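Local coordinates for Exo-1,3/1,4-beta-glucanase (Pseudoalteromonas sp., PDB 3RRX), which probably hydrolyses beta-1,3- and beta-1,4-linked glucans from their chain ends as a glycoside hydrolase of family 3, at residues E53-Y58 and L91-S96; V163-D168 and E180-V185; S293-H298 and M321-F326; L398-N403 and L610-N615; V435-T440 and E494-I499. The protein carries 1 engineered substitution. All coordinates share one frame; numbering follows the deposited sequence.

Interactions 1, 2 and 3 belong to the N-terminal barrel domain, interactions 4 and 5 to the C-terminal alpha/beta domain. The first four are buried; interaction 5 lies at the surface and is built of aromatic rings. Interactions 1 and 2 each sit beside a metal, sodium far out on the barrel and calcium shared between the two domains. Interaction 3 joins two barrel loops by hydrogen bonds and waters, and it touches interaction 1 where Phe326 packs on Gln54. Interaction 4 pairs leucine packing with a backbone hydrogen bond and bridging waters, and closes a long loop of chain inside which interaction 5 is nested. Across the domains, interactions 2 and 5 approach to about 6 Å between nearest atoms.

Interaction 1: residues E53-Y58 and L91-S96; sequences EQMRKY and LAAMDS. With NA (sodium ion), chain C.
Helices 52-58 and 79-94 come closest at Arg56 and Ala92, whose CA atoms stand 4.5 Å apart, near enough for the CA-H of Arg56 to point at Ala92 O. The small Ala92 lets the helices come this close, with Met55 CG resting on its CB at 3.8 Å, while the methionine SD lies 4.1 Å from Ala93 CB. Arg56 runs out anti to its own N (chi1 -171°), and the bend at chi3 lays the guanidinium beside Ala92, which lies over one face, off toward the rim. NH1 of Arg56 forms a salt bridge with Asp95 OD2, 2.7 Å, in the guanidinium plane and on the anti lone pair of the oxygen, with the two flat groups 66° apart. On the same helix as Ala92, Ala93 O binds the sodium ion at 2.6 Å, together with Ile101 O, Asp99 OD2 and two waters. Water 1, one of them, lies 2.8 Å from both Arg56 O and Ala92 O, bridging the helices. The one charged pair thus borders alanine and methionine packing, with backbone carbonyls turned to the metal and its water.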
# COMPACT_ATOMS: atom_id res chain seq x y z
N GLU A 53 17.57 11.47 -23.50
CA GLU A 53 18.34 10.98 -24.64
C GLU A 53 18.32 9.45 -24.70
O GLU A 53 18.30 8.86 -25.79
CB GLU A 53 19.79 11.48 -24.57
CG GLU A 53 20.65 11.10 -25.77
CD GLU A 53 22.02 11.76 -25.75
OE1 GLU A 53 22.45 12.21 -24.66
OE2 GLU A 53 22.67 11.83 -26.81
N GLN A 54 18.34 8.80 -23.54
CA GLN A 54 18.31 7.34 -23.51
C GLN A 54 16.95 6.82 -23.95
O GLN A 54 16.85 5.77 -24.59
CB GLN A 54 18.67 6.80 -22.13
CG GLN A 54 20.16 6.83 -21.80
CD GLN A 54 20.44 6.53 -20.34
OE1 GLN A 54 19.75 7.04 -19.46
NE2 GLN A 54 21.43 5.68 -20.09
N MET A 55 15.89 7.56 -23.61
CA MET A 55 14.55 7.17 -24.05
C MET A 55 14.43 7.31 -25.57
O MET A 55 13.81 6.48 -26.24
CB MET A 55 13.47 8.00 -23.35
CG MET A 55 12.06 7.65 -23.83
SD MET A 55 11.56 5.93 -23.44
CE MET A 55 11.37 5.99 -21.67
N ARG A 56 15.03 8.35 -26.12
CA ARG A 56 15.02 8.54 -27.56
C ARG A 56 15.78 7.41 -28.25
O ARG A 56 15.34 6.87 -29.27
CB ARG A 56 15.62 9.90 -27.94
CG ARG A 56 15.45 10.28 -29.41
CD ARG A 56 15.99 11.68 -29.66
NE ARG A 56 15.57 12.58 -28.60
CZ ARG A 56 14.44 13.29 -28.62
NH1 ARG A 56 13.62 13.21 -29.67
NH2 ARG A 56 14.14 14.07 -27.60
N LYS A 57 16.91 7.03 -27.67
CA LYS A 57 17.77 6.01 -28.25
C LYS A 57 17.16 4.61 -28.23
O LYS A 57 17.29 3.85 -29.20
CB LYS A 57 19.12 6.00 -27.53
CG LYS A 57 20.13 5.02 -28.11
CD LYS A 57 21.48 5.15 -27.44
CE LYS A 57 22.47 4.13 -28.01
NZ LYS A 57 23.80 4.19 -27.34
N TYR A 58 16.49 4.27 -27.13
CA TYR A 58 16.03 2.89 -26.89
C TYR A 58 14.52 2.69 -26.98
O TYR A 58 14.06 1.61 -27.33
CB TYR A 58 16.52 2.41 -25.53
CG TYR A 58 18.01 2.27 -25.44
CD1 TYR A 58 18.67 1.24 -26.10
CD2 TYR A 58 18.78 3.17 -24.71
CE1 TYR A 58 20.04 1.10 -26.02
CE2 TYR A 58 20.15 3.04 -24.62
CZ TYR A 58 20.78 2.00 -25.28
OH TYR A 58 22.14 1.84 -25.21
N LEU A 91 7.41 12.16 -25.98
CA LEU A 91 7.86 12.57 -27.31
C LEU A 91 9.16 11.88 -27.74
O LEU A 91 9.34 11.54 -28.92
CB LEU A 91 8.03 14.09 -27.38
CG LEU A 91 6.72 14.88 -27.21
CD1 LEU A 91 7.00 16.38 -27.04
CD2 LEU A 91 5.78 14.62 -28.36
N ALA A 92 10.05 11.65 -26.79
CA ALA A 92 11.28 10.91 -27.06
C ALA A 92 10.94 9.49 -27.51
O ALA A 92 11.56 8.95 -28.44
CB ALA A 92 12.17 10.89 -25.83
N ALA A 93 9.96 8.88 -26.85
CA ALA A 93 9.51 7.54 -27.23
C ALA A 93 8.79 7.54 -28.57
O ALA A 93 8.86 6.56 -29.30
CB ALA A 93 8.59 6.95 -26.14
N MET A 94 8.10 8.62 -28.91
CA MET A 94 7.38 8.67 -30.18
C MET A 94 8.30 9.08 -31.33
O MET A 94 7.90 9.04 -32.49
CB MET A 94 6.17 9.60 -30.09
CG MET A 94 5.01 9.02 -29.30
SD MET A 94 4.45 7.48 -30.03
CE MET A 94 3.41 8.08 -31.37
N ASP A 95 9.52 9.48 -31.00
CA ASP A 95 10.51 9.78 -32.02
C ASP A 95 11.12 8.47 -32.54
O ASP A 95 11.81 7.78 -31.80
CB ASP A 95 11.61 10.66 -31.42
CG ASP A 95 12.63 11.11 -32.45
OD1 ASP A 95 12.55 10.66 -33.61
OD2 ASP A 95 13.51 11.92 -32.08
N SER A 96 10.87 8.13 -33.80
CA SER A 96 11.36 6.85 -34.32
C SER A 96 12.81 6.90 -34.78
O SER A 96 13.36 5.90 -35.25
CB SER A 96 10.46 6.31 -35.43
OG SER A 96 10.47 7.19 -36.54
NA NA C . 10.72 4.98 -30.32
O HOH W 1 12.62 6.36 -28.96
O HOH W 2 9.02 3.28 -28.79

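Interaction 2: residues V163-D168 and E180-V185; sequences VAVVRD and EDPDLV. With CA (calcium ion), chain B.
Glu180 O meets the side chains of two residues of 163-168. Arg167 NH1 bonds it at 2.9 Å, the carbonyl oxygen lying in the guanidinium plane though NH1 itself is tilted 28° from the carbonyl plane, while Val165 CG1 comes within 3.2 Å of the same oxygen. The arginine reaches back because its chain is bent at chi2 and chi3. Val165 CG1 also touches Pro182 CD, and Val165 CG2 packs on Val185 CG2 at 4.0 Å. This is the loop following barrel strand 157-162, folded against the start of helix 182-197, where Asp181 is the N-cap and takes Asp183 N on OD1 at 3.0 Å. The other end of Glu180 serves a metal: OE1 binds the calcium ion at 2.3 Å. Water 3, a calcium ligand, donates to Val166 O at 2.7 Å, and water 4, another, to Arg167 O. Leu593 O and Asn594 OD1, from the C-terminal domain, complete the shell with water 5, and Glu180 OE2 is held by Ser583 OG and Leu595 N.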
# COMPACT_ATOMS: atom_id res chain seq x y z
N VAL A 163 -2.09 -7.35 -1.99
CA VAL A 163 -3.00 -8.41 -1.60
C VAL A 163 -2.34 -9.47 -0.70
O VAL A 163 -2.81 -10.60 -0.61
CB VAL A 163 -3.67 -9.05 -2.83
CG1 VAL A 163 -4.34 -7.95 -3.66
CG2 VAL A 163 -2.65 -9.80 -3.69
N ALA A 164 -1.26 -9.09 -0.03
CA ALA A 164 -0.64 -10.00 0.93
C ALA A 164 -1.65 -10.39 2.00
O ALA A 164 -2.50 -9.57 2.38
CB ALA A 164 0.60 -9.34 1.57
N VAL A 165 -1.55 -11.64 2.47
CA VAL A 165 -2.35 -12.17 3.57
C VAL A 165 -1.36 -12.54 4.66
O VAL A 165 -0.67 -13.55 4.58
CB VAL A 165 -3.16 -13.43 3.13
CG1 VAL A 165 -4.02 -13.97 4.29
CG2 VAL A 165 -4.02 -13.11 1.92
N VAL A 166 -1.25 -11.68 5.67
CA VAL A 166 -0.12 -11.74 6.58
C VAL A 166 -0.41 -12.64 7.78
O VAL A 166 -1.40 -12.44 8.48
CB VAL A 166 0.29 -10.33 7.03
CG1 VAL A 166 1.38 -10.39 8.11
CG2 VAL A 166 0.78 -9.53 5.81
N ARG A 167 0.47 -13.61 7.98
CA ARG A 167 0.28 -14.67 8.98
C ARG A 167 1.22 -14.55 10.18
O ARG A 167 1.03 -15.24 11.19
CB ARG A 167 0.45 -16.04 8.31
CG ARG A 167 -0.38 -16.20 7.04
CD ARG A 167 -1.87 -16.24 7.35
NE ARG A 167 -2.26 -17.53 7.91
CZ ARG A 167 -3.51 -17.87 8.21
NH1 ARG A 167 -4.50 -17.01 8.02
NH2 ARG A 167 -3.76 -19.08 8.70
N ASP A 168 2.23 -13.69 10.09
CA ASP A 168 3.18 -13.47 11.18
C ASP A 168 3.49 -11.98 11.24
O ASP A 168 4.14 -11.44 10.34
CB ASP A 168 4.47 -14.28 10.95
CG ASP A 168 5.40 -14.29 12.17
OD1 ASP A 168 5.53 -13.26 12.86
OD2 ASP A 168 6.01 -15.35 12.44
N GLU A 180 -5.18 -10.80 8.11
CA GLU A 180 -4.61 -12.15 8.20
C GLU A 180 -5.54 -13.16 7.52
O GLU A 180 -5.15 -14.29 7.25
CB GLU A 180 -4.44 -12.55 9.68
CG GLU A 180 -5.77 -12.75 10.43
CD GLU A 180 -5.60 -12.93 11.95
OE1 GLU A 180 -4.63 -12.40 12.54
OE2 GLU A 180 -6.45 -13.59 12.58
N ASP A 181 -6.78 -12.74 7.26
CA ASP A 181 -7.84 -13.62 6.74
C ASP A 181 -7.96 -13.54 5.22
O ASP A 181 -8.28 -12.48 4.69
CB ASP A 181 -9.18 -13.19 7.37
CG ASP A 181 -10.39 -13.96 6.82
OD1 ASP A 181 -10.21 -15.06 6.25
OD2 ASP A 181 -11.53 -13.47 6.97
N PRO A 182 -7.75 -14.67 4.50
CA PRO A 182 -7.84 -14.59 3.04
C PRO A 182 -9.23 -14.17 2.54
O PRO A 182 -9.30 -13.50 1.51
CB PRO A 182 -7.50 -16.01 2.58
CG PRO A 182 -7.74 -16.88 3.78
CD PRO A 182 -7.42 -16.02 4.98
N ASP A 183 -10.29 -14.52 3.26
CA ASP A 183 -11.65 -14.17 2.82
C ASP A 183 -11.83 -12.66 2.69
O ASP A 183 -12.48 -12.18 1.76
CB ASP A 183 -12.71 -14.71 3.79
CG ASP A 183 -12.77 -16.23 3.81
OD1 ASP A 183 -12.20 -16.88 2.91
OD2 ASP A 183 -13.42 -16.78 4.73
N LEU A 184 -11.29 -11.92 3.65
CA LEU A 184 -11.39 -10.45 3.63
C LEU A 184 -10.57 -9.85 2.48
O LEU A 184 -11.04 -8.98 1.76
CB LEU A 184 -10.98 -9.85 4.99
CG LEU A 184 -11.05 -8.33 5.16
CD1 LEU A 184 -12.33 -7.78 4.59
CD2 LEU A 184 -10.94 -7.95 6.65
N VAL A 185 -9.34 -10.32 2.31
CA VAL A 185 -8.52 -9.81 1.21
C VAL A 185 -9.19 -10.09 -0.15
O VAL A 185 -9.18 -9.24 -1.05
CB VAL A 185 -7.08 -10.39 1.26
CG1 VAL A 185 -6.27 -9.95 0.04
CG2 VAL A 185 -6.37 -9.95 2.55
CA CA B . -2.43 -13.05 12.95
O HOH W 3 -1.14 -12.03 11.17
O HOH W 4 -0.07 -13.69 13.62
O HOH W 5 -2.20 -11.05 14.31

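Interaction 3: residues S293-H298 and M321-F326; sequences SDWNAH and MVPEHF
Ser293 and Met321 join the loop after strand 290-292 to the end of strand 320-321 and the loop beyond it in the (alpha/beta)8 barrel, the first loop folding into a type II beta turn from Asp294 to Ala297. Two direct hydrogen bonds cross. Met321 N donates to Ser293 OG at 2.9 Å, nearly straight at 165°, and Asn296 N reaches Met321 O at 3.2 Å. Water 6 bridges Ser293 OG, Asp294 O, His298 ND1 and Met321 O, and water 7 links Asn296 OD1 to His325 N and ND1. His298 NE2 bonds Leu306 O, which holds CE1 against Val322 CB at 3.8 Å. Met321 is extended through SD, which packs on the turn backbone 3.4 Å from Trp295 N; the bend at chi3 turns CE back to 3.4 Å from Ser293 O. Apolar contacts pair SD with Trp295 CB, and in a CH-pi contact Pro323 CG sits over the face of the Trp295 indole, 3.7 Å from the centroid of the six-membered ring and 21° off the normal.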
# COMPACT_ATOMS: atom_id res chain seq x y z
N SER A 293 8.45 -7.39 -12.65
CA SER A 293 9.24 -7.78 -11.49
C SER A 293 9.31 -6.64 -10.48
O SER A 293 8.93 -5.52 -10.79
CB SER A 293 10.66 -8.20 -11.90
OG SER A 293 11.34 -7.14 -12.54
N ASP A 294 9.76 -6.95 -9.26
CA ASP A 294 9.97 -5.92 -8.25
C ASP A 294 11.40 -5.35 -8.36
O ASP A 294 12.21 -5.84 -9.16
CB ASP A 294 9.69 -6.49 -6.84
CG ASP A 294 9.17 -5.42 -5.85
OD1 ASP A 294 9.46 -4.22 -6.04
OD2 ASP A 294 8.46 -5.78 -4.88
N TRP A 295 11.69 -4.33 -7.57
CA TRP A 295 12.90 -3.50 -7.70
C TRP A 295 14.21 -4.30 -7.66
O TRP A 295 14.64 -4.73 -6.59
CB TRP A 295 12.88 -2.46 -6.57
CG TRP A 295 13.98 -1.42 -6.59
CD1 TRP A 295 15.28 -1.61 -6.25
CD2 TRP A 295 13.83 -0.04 -6.91
NE1 TRP A 295 15.97 -0.43 -6.36
CE2 TRP A 295 15.10 0.56 -6.75
CE3 TRP A 295 12.76 0.76 -7.30
CZ2 TRP A 295 15.33 1.92 -6.98
CZ3 TRP A 295 12.98 2.12 -7.54
CH2 TRP A 295 14.26 2.68 -7.38
N ASN A 296 14.85 -4.49 -8.82
CA ASN A 296 16.06 -5.33 -8.91
C ASN A 296 15.89 -6.73 -8.32
O ASN A 296 16.88 -7.37 -7.92
CB ASN A 296 17.25 -4.65 -8.23
CG ASN A 296 17.85 -3.54 -9.07
OD1 ASN A 296 17.81 -3.59 -10.29
ND2 ASN A 296 18.42 -2.52 -8.40
N ALA A 297 14.66 -7.22 -8.25
CA ALA A 297 14.42 -8.56 -7.71
C ALA A 297 15.16 -9.63 -8.52
O ALA A 297 15.49 -10.70 -8.01
CB ALA A 297 12.93 -8.87 -7.66
N HIS A 298 15.42 -9.35 -9.79
CA HIS A 298 16.04 -10.34 -10.66
C HIS A 298 17.45 -10.70 -10.22
O HIS A 298 17.94 -11.79 -10.50
CB HIS A 298 16.07 -9.85 -12.12
CG HIS A 298 16.88 -8.60 -12.31
ND1 HIS A 298 16.38 -7.34 -12.06
CD2 HIS A 298 18.16 -8.42 -12.74
CE1 HIS A 298 17.31 -6.44 -12.34
NE2 HIS A 298 18.40 -7.07 -12.74
N MET A 321 11.87 -4.64 -13.85
CA MET A 321 12.11 -3.40 -13.11
C MET A 321 13.59 -3.35 -12.80
O MET A 321 14.05 -3.95 -11.83
CB MET A 321 11.28 -3.35 -11.82
CG MET A 321 11.32 -2.00 -11.06
SD MET A 321 10.29 -2.01 -9.57
CE MET A 321 8.65 -2.13 -10.29
N VAL A 322 14.36 -2.67 -13.64
CA VAL A 322 15.80 -2.58 -13.46
C VAL A 322 16.16 -1.09 -13.49
O VAL A 322 16.57 -0.53 -14.52
CB VAL A 322 16.56 -3.46 -14.50
CG1 VAL A 322 16.08 -3.19 -15.94
CG2 VAL A 322 18.08 -3.28 -14.36
N PRO A 323 15.96 -0.42 -12.35
CA PRO A 323 15.96 1.05 -12.30
C PRO A 323 17.28 1.69 -12.76
O PRO A 323 17.24 2.74 -13.41
CB PRO A 323 15.68 1.35 -10.82
CG PRO A 323 15.93 0.08 -10.08
CD PRO A 323 15.63 -1.03 -11.05
N GLU A 324 18.40 1.07 -12.43
CA GLU A 324 19.71 1.67 -12.64
C GLU A 324 20.52 1.01 -13.76
O GLU A 324 21.21 1.69 -14.52
CB GLU A 324 20.52 1.63 -11.33
CG GLU A 324 21.95 2.12 -11.48
CD GLU A 324 22.70 2.21 -10.17
OE1 GLU A 324 22.20 1.69 -9.15
OE2 GLU A 324 23.79 2.81 -10.16
N HIS A 325 20.44 -0.32 -13.85
CA HIS A 325 21.31 -1.06 -14.77
C HIS A 325 20.62 -1.44 -16.08
O HIS A 325 21.03 -2.39 -16.75
CB HIS A 325 21.86 -2.31 -14.08
CG HIS A 325 22.63 -2.02 -12.83
ND1 HIS A 325 22.01 -1.74 -11.63
CD2 HIS A 325 23.96 -1.96 -12.59
CE1 HIS A 325 22.93 -1.53 -10.70
NE2 HIS A 325 24.12 -1.66 -11.26
N PHE A 326 19.60 -0.68 -16.45
CA PHE A 326 18.75 -0.99 -17.60
C PHE A 326 19.49 -1.08 -18.94
O PHE A 326 19.12 -1.89 -19.80
CB PHE A 326 17.61 0.02 -17.71
CG PHE A 326 18.07 1.45 -17.70
CD1 PHE A 326 18.22 2.13 -16.50
CD2 PHE A 326 18.33 2.12 -18.89
CE1 PHE A 326 18.64 3.46 -16.49
CE2 PHE A 326 18.75 3.44 -18.89
CZ PHE A 326 18.91 4.11 -17.68
O HOH W 6 13.60 -7.07 -11.36
O HOH W 7 19.27 -1.60 -11.54
O HOH W 8 20.49 -0.32 -8.22

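Interaction 4: residues L398-N403 and L610-N615; sequences LVLLKN and LTYQDN
Leu400 sits on strand 399-403, an edge strand of the mixed sheet in the C-terminal alpha/beta domain, and Leu610 comes alongside it just before a type I turn from Thr611 to Asp614. Leu610 N donates to Leu400 O at 3.0 Å, in the carbonyl plane, and water 9 joins Leu400 N to Leu610 O. The two leucine side chains cross at about a right angle, with Leu400 CD2 against Leu610 CB at 3.8 Å. Leu610 CD1 goes on across the strand to lie 3.7 Å from Leu401 O, where Leu401 and Lys402 form a classic beta bulge facing Phe547. With an alanine at Leu610 the strand backbone from Leu401 to Asn403 would probably lose the cover of CD1, opening a gap beside the bulge. Inside the turn, Thr611 OG1 accepts from Gln613 N as an ST turn. Tyr612, its OH tied to Val563 O, presents a ring edge to Asn403, whose OD1 takes Leu408 N; Asn403 ND2 donates to water 10, near Thr611 O, and lies 4.0 Å from Tyr612 CD1.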
# COMPACT_ATOMS: atom_id res chain seq x y z
N LEU A 398 -10.81 2.76 13.01
CA LEU A 398 -10.43 2.72 14.42
C LEU A 398 -11.09 1.53 15.12
O LEU A 398 -12.27 1.26 14.90
CB LEU A 398 -10.84 4.01 15.15
CG LEU A 398 -10.53 5.38 14.51
CD1 LEU A 398 -11.00 6.52 15.44
CD2 LEU A 398 -9.04 5.52 14.23
N VAL A 399 -10.33 0.83 15.95
CA VAL A 399 -10.89 -0.26 16.73
C VAL A 399 -10.76 0.04 18.22
O VAL A 399 -9.66 0.26 18.74
CB VAL A 399 -10.22 -1.62 16.39
CG1 VAL A 399 -10.81 -2.72 17.26
CG2 VAL A 399 -10.42 -1.97 14.91
N LEU A 400 -11.91 0.08 18.90
CA LEU A 400 -11.93 0.32 20.34
C LEU A 400 -11.69 -1.00 21.09
O LEU A 400 -12.54 -1.89 21.08
CB LEU A 400 -13.29 0.94 20.73
CG LEU A 400 -13.53 1.31 22.20
CD1 LEU A 400 -12.54 2.37 22.65
CD2 LEU A 400 -14.96 1.82 22.37
N LEU A 401 -10.52 -1.13 21.71
CA LEU A 401 -10.16 -2.36 22.42
C LEU A 401 -10.65 -2.34 23.87
O LEU A 401 -11.02 -3.38 24.42
CB LEU A 401 -8.64 -2.58 22.40
CG LEU A 401 -7.98 -2.74 21.01
CD1 LEU A 401 -6.48 -2.97 21.17
CD2 LEU A 401 -8.60 -3.88 20.20
N LYS A 402 -10.64 -1.16 24.47
CA LYS A 402 -10.99 -0.99 25.88
C LYS A 402 -11.64 0.37 26.07
O LYS A 402 -11.18 1.37 25.50
CB LYS A 402 -9.73 -1.10 26.75
CG LYS A 402 -9.94 -0.83 28.24
CD LYS A 402 -8.66 -1.07 29.04
CE LYS A 402 -8.87 -0.80 30.54
NZ LYS A 402 -7.61 -1.08 31.29
N ASN A 403 -12.73 0.40 26.83
CA ASN A 403 -13.43 1.65 27.16
C ASN A 403 -14.07 1.52 28.54
O ASN A 403 -15.29 1.50 28.67
CB ASN A 403 -14.51 1.95 26.11
CG ASN A 403 -15.10 3.35 26.27
OD1 ASN A 403 -14.48 4.23 26.87
ND2 ASN A 403 -16.28 3.56 25.71
N LEU A 610 -15.18 -2.97 20.29
CA LEU A 610 -16.24 -2.39 21.11
C LEU A 610 -16.90 -1.21 20.41
O LEU A 610 -16.33 -0.61 19.49
CB LEU A 610 -15.68 -1.92 22.46
CG LEU A 610 -15.03 -2.96 23.37
CD1 LEU A 610 -14.50 -2.27 24.63
CD2 LEU A 610 -15.98 -4.10 23.74
N THR A 611 -18.12 -0.89 20.84
CA THR A 611 -18.76 0.35 20.42
C THR A 611 -19.32 1.03 21.66
O THR A 611 -19.31 0.48 22.75
CB THR A 611 -19.94 0.11 19.46
OG1 THR A 611 -21.04 -0.46 20.18
CG2 THR A 611 -19.53 -0.83 18.31
N TYR A 612 -19.82 2.25 21.48
CA TYR A 612 -20.40 2.99 22.58
C TYR A 612 -21.68 2.34 23.11
O TYR A 612 -22.13 2.66 24.21
CB TYR A 612 -20.67 4.44 22.15
CG TYR A 612 -19.40 5.23 21.88
CD1 TYR A 612 -18.21 4.92 22.52
CD2 TYR A 612 -19.40 6.28 20.97
CE1 TYR A 612 -17.05 5.65 22.28
CE2 TYR A 612 -18.25 7.02 20.72
CZ TYR A 612 -17.08 6.70 21.38
OH TYR A 612 -15.94 7.44 21.14
N GLN A 613 -22.25 1.42 22.34
CA GLN A 613 -23.43 0.68 22.81
C GLN A 613 -23.08 -0.42 23.80
O GLN A 613 -23.95 -0.92 24.51
CB GLN A 613 -24.22 0.10 21.63
CG GLN A 613 -24.86 1.16 20.75
CD GLN A 613 -25.80 2.05 21.53
OE1 GLN A 613 -25.67 3.28 21.51
NE2 GLN A 613 -26.76 1.45 22.23
N ASP A 614 -21.81 -0.81 23.85
CA ASP A 614 -21.36 -1.82 24.81
C ASP A 614 -21.12 -1.23 26.19
O ASP A 614 -20.76 -0.06 26.32
CB ASP A 614 -20.09 -2.51 24.33
CG ASP A 614 -20.29 -3.23 23.03
OD1 ASP A 614 -21.32 -3.94 22.89
OD2 ASP A 614 -19.43 -3.09 22.13
N ASN A 615 -21.31 -2.04 27.23
CA ASN A 615 -20.91 -1.65 28.57
C ASN A 615 -20.02 -2.73 29.16
O ASN A 615 -20.36 -3.37 30.16
CB ASN A 615 -22.13 -1.38 29.45
CG ASN A 615 -22.98 -0.25 28.92
OD1 ASN A 615 -22.66 0.93 29.10
ND2 ASN A 615 -24.07 -0.60 28.23
O HOH W 9 -14.28 -0.94 17.64
O HOH W 10 -18.05 1.28 25.14

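Interaction 5: residues V435-T440 and E494-I499; sequences VSWQGT and EWFGDI
Trp437, Trp495 and Phe496 make an aromatic cluster between two loops of the C-terminal alpha/beta domain, the second of them following strand 482-488 and carrying a short 3-10 turn at 495-497. From CB the Trp437 indole swings out anti to its backbone N (chi1 -175°), toward the 494-499 loop. Its NE1 donates to Glu494 OE1 at 2.9 Å, a bent bond (136°) tilted a little out of the ring plane that meets the oxygen on its anti side. Next along the edge, CZ2 passes 3.4 Å from Glu494 OE1. At the tip CH2 touches Trp495 CH2 at 3.7 Å, an offset edge-to-face pair in which Trp437 gives the edge. That same CH2 lies 3.8 Å from Phe496 CE2, and CZ3 approaches this ring too. Cutting the indole back to an alanine is likely to leave Glu494 OE1 without this N-H and the rings of Trp495 and Phe496 freer to turn. Gln438 NE2 lies over the centre of one Trp437 face, its amide stacked on the Phe496 ring at 25°, between the two rings; OE1, which also accepts from Ala493 N, lies 3.2 Å from Phe496 CB.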
# COMPACT_ATOMS: atom_id res chain seq x y z
N VAL A 435 5.47 10.17 1.21
CA VAL A 435 6.39 11.17 0.66
C VAL A 435 7.81 10.63 0.62
O VAL A 435 8.49 10.71 -0.40
CB VAL A 435 6.30 12.52 1.39
CG1 VAL A 435 7.29 13.51 0.80
CG2 VAL A 435 4.88 13.07 1.30
N SER A 436 8.26 10.05 1.74
CA SER A 436 9.53 9.34 1.77
C SER A 436 9.32 7.86 2.13
O SER A 436 8.23 7.44 2.52
CB SER A 436 10.50 10.00 2.75
OG SER A 436 10.19 9.68 4.09
N TRP A 437 10.39 7.09 2.00
CA TRP A 437 10.34 5.64 2.15
C TRP A 437 10.10 5.20 3.60
O TRP A 437 9.08 4.57 3.89
CB TRP A 437 11.65 5.05 1.63
CG TRP A 437 11.74 3.56 1.60
CD1 TRP A 437 10.78 2.67 1.21
CD2 TRP A 437 12.89 2.79 1.95
NE1 TRP A 437 11.25 1.39 1.32
CE2 TRP A 437 12.55 1.43 1.76
CE3 TRP A 437 14.17 3.11 2.41
CZ2 TRP A 437 13.45 0.39 2.02
CZ3 TRP A 437 15.07 2.07 2.66
CH2 TRP A 437 14.70 0.73 2.47
N GLN A 438 11.02 5.52 4.50
CA GLN A 438 10.90 5.11 5.90
C GLN A 438 9.95 6.00 6.69
O GLN A 438 9.32 5.54 7.65
CB GLN A 438 12.26 5.09 6.59
CG GLN A 438 13.19 3.98 6.09
CD GLN A 438 12.57 2.60 6.26
OE1 GLN A 438 12.03 2.28 7.32
NE2 GLN A 438 12.63 1.78 5.20
N GLY A 439 9.87 7.27 6.32
CA GLY A 439 9.05 8.22 7.03
C GLY A 439 9.76 8.90 8.20
O GLY A 439 9.25 9.87 8.76
N THR A 440 10.93 8.38 8.56
CA THR A 440 11.69 8.88 9.72
C THR A 440 11.97 10.38 9.65
O THR A 440 11.93 11.08 10.67
CB THR A 440 13.06 8.20 9.83
OG1 THR A 440 12.92 6.79 9.68
CG2 THR A 440 13.71 8.52 11.18
N GLU A 494 9.41 -1.98 4.77
CA GLU A 494 10.17 -3.17 4.42
C GLU A 494 10.98 -3.69 5.61
O GLU A 494 10.51 -3.63 6.76
CB GLU A 494 11.04 -2.93 3.18
CG GLU A 494 10.23 -2.43 1.97
CD GLU A 494 11.06 -2.31 0.68
OE1 GLU A 494 11.12 -1.20 0.11
OE2 GLU A 494 11.63 -3.31 0.24
N TRP A 495 12.17 -4.22 5.37
CA TRP A 495 12.89 -4.95 6.41
C TRP A 495 13.24 -4.10 7.64
O TRP A 495 13.48 -4.65 8.72
CB TRP A 495 14.13 -5.65 5.83
CG TRP A 495 15.19 -4.70 5.40
CD1 TRP A 495 16.22 -4.22 6.16
CD2 TRP A 495 15.33 -4.10 4.11
NE1 TRP A 495 16.99 -3.36 5.43
CE2 TRP A 495 16.46 -3.26 4.16
CE3 TRP A 495 14.60 -4.18 2.92
CZ2 TRP A 495 16.89 -2.51 3.07
CZ3 TRP A 495 15.03 -3.44 1.82
CH2 TRP A 495 16.17 -2.61 1.91
N PHE A 496 13.26 -2.78 7.49
CA PHE A 496 13.50 -1.89 8.63
C PHE A 496 12.50 -2.13 9.75
O PHE A 496 12.77 -1.85 10.91
CB PHE A 496 13.41 -0.41 8.23
CG PHE A 496 14.64 0.13 7.57
CD1 PHE A 496 15.27 1.27 8.07
CD2 PHE A 496 15.16 -0.47 6.43
CE1 PHE A 496 16.39 1.80 7.45
CE2 PHE A 496 16.30 0.05 5.81
CZ PHE A 496 16.91 1.19 6.33
N GLY A 497 11.32 -2.64 9.38
CA GLY A 497 10.25 -2.88 10.34
C GLY A 497 10.13 -4.32 10.82
O GLY A 497 9.24 -4.64 11.61
N ASP A 498 11.02 -5.20 10.36
CA ASP A 498 11.01 -6.59 10.83
C ASP A 498 11.39 -6.56 12.31
O ASP A 498 12.34 -5.88 12.68
CB ASP A 498 12.05 -7.44 10.09
CG ASP A 498 11.59 -7.86 8.70
OD1 ASP A 498 10.50 -7.44 8.25
OD2 ASP A 498 12.34 -8.62 8.05
N ILE A 499 10.67 -7.30 13.14
CA ILE A 499 11.00 -7.37 14.56
C ILE A 499 11.09 -8.82 15.02
O ILE A 499 10.64 -9.73 14.33
CB ILE A 499 9.95 -6.66 15.43
CG1 ILE A 499 8.56 -7.22 15.14
CG2 ILE A 499 10.01 -5.14 15.23
CD1 ILE A 499 7.46 -6.60 16.00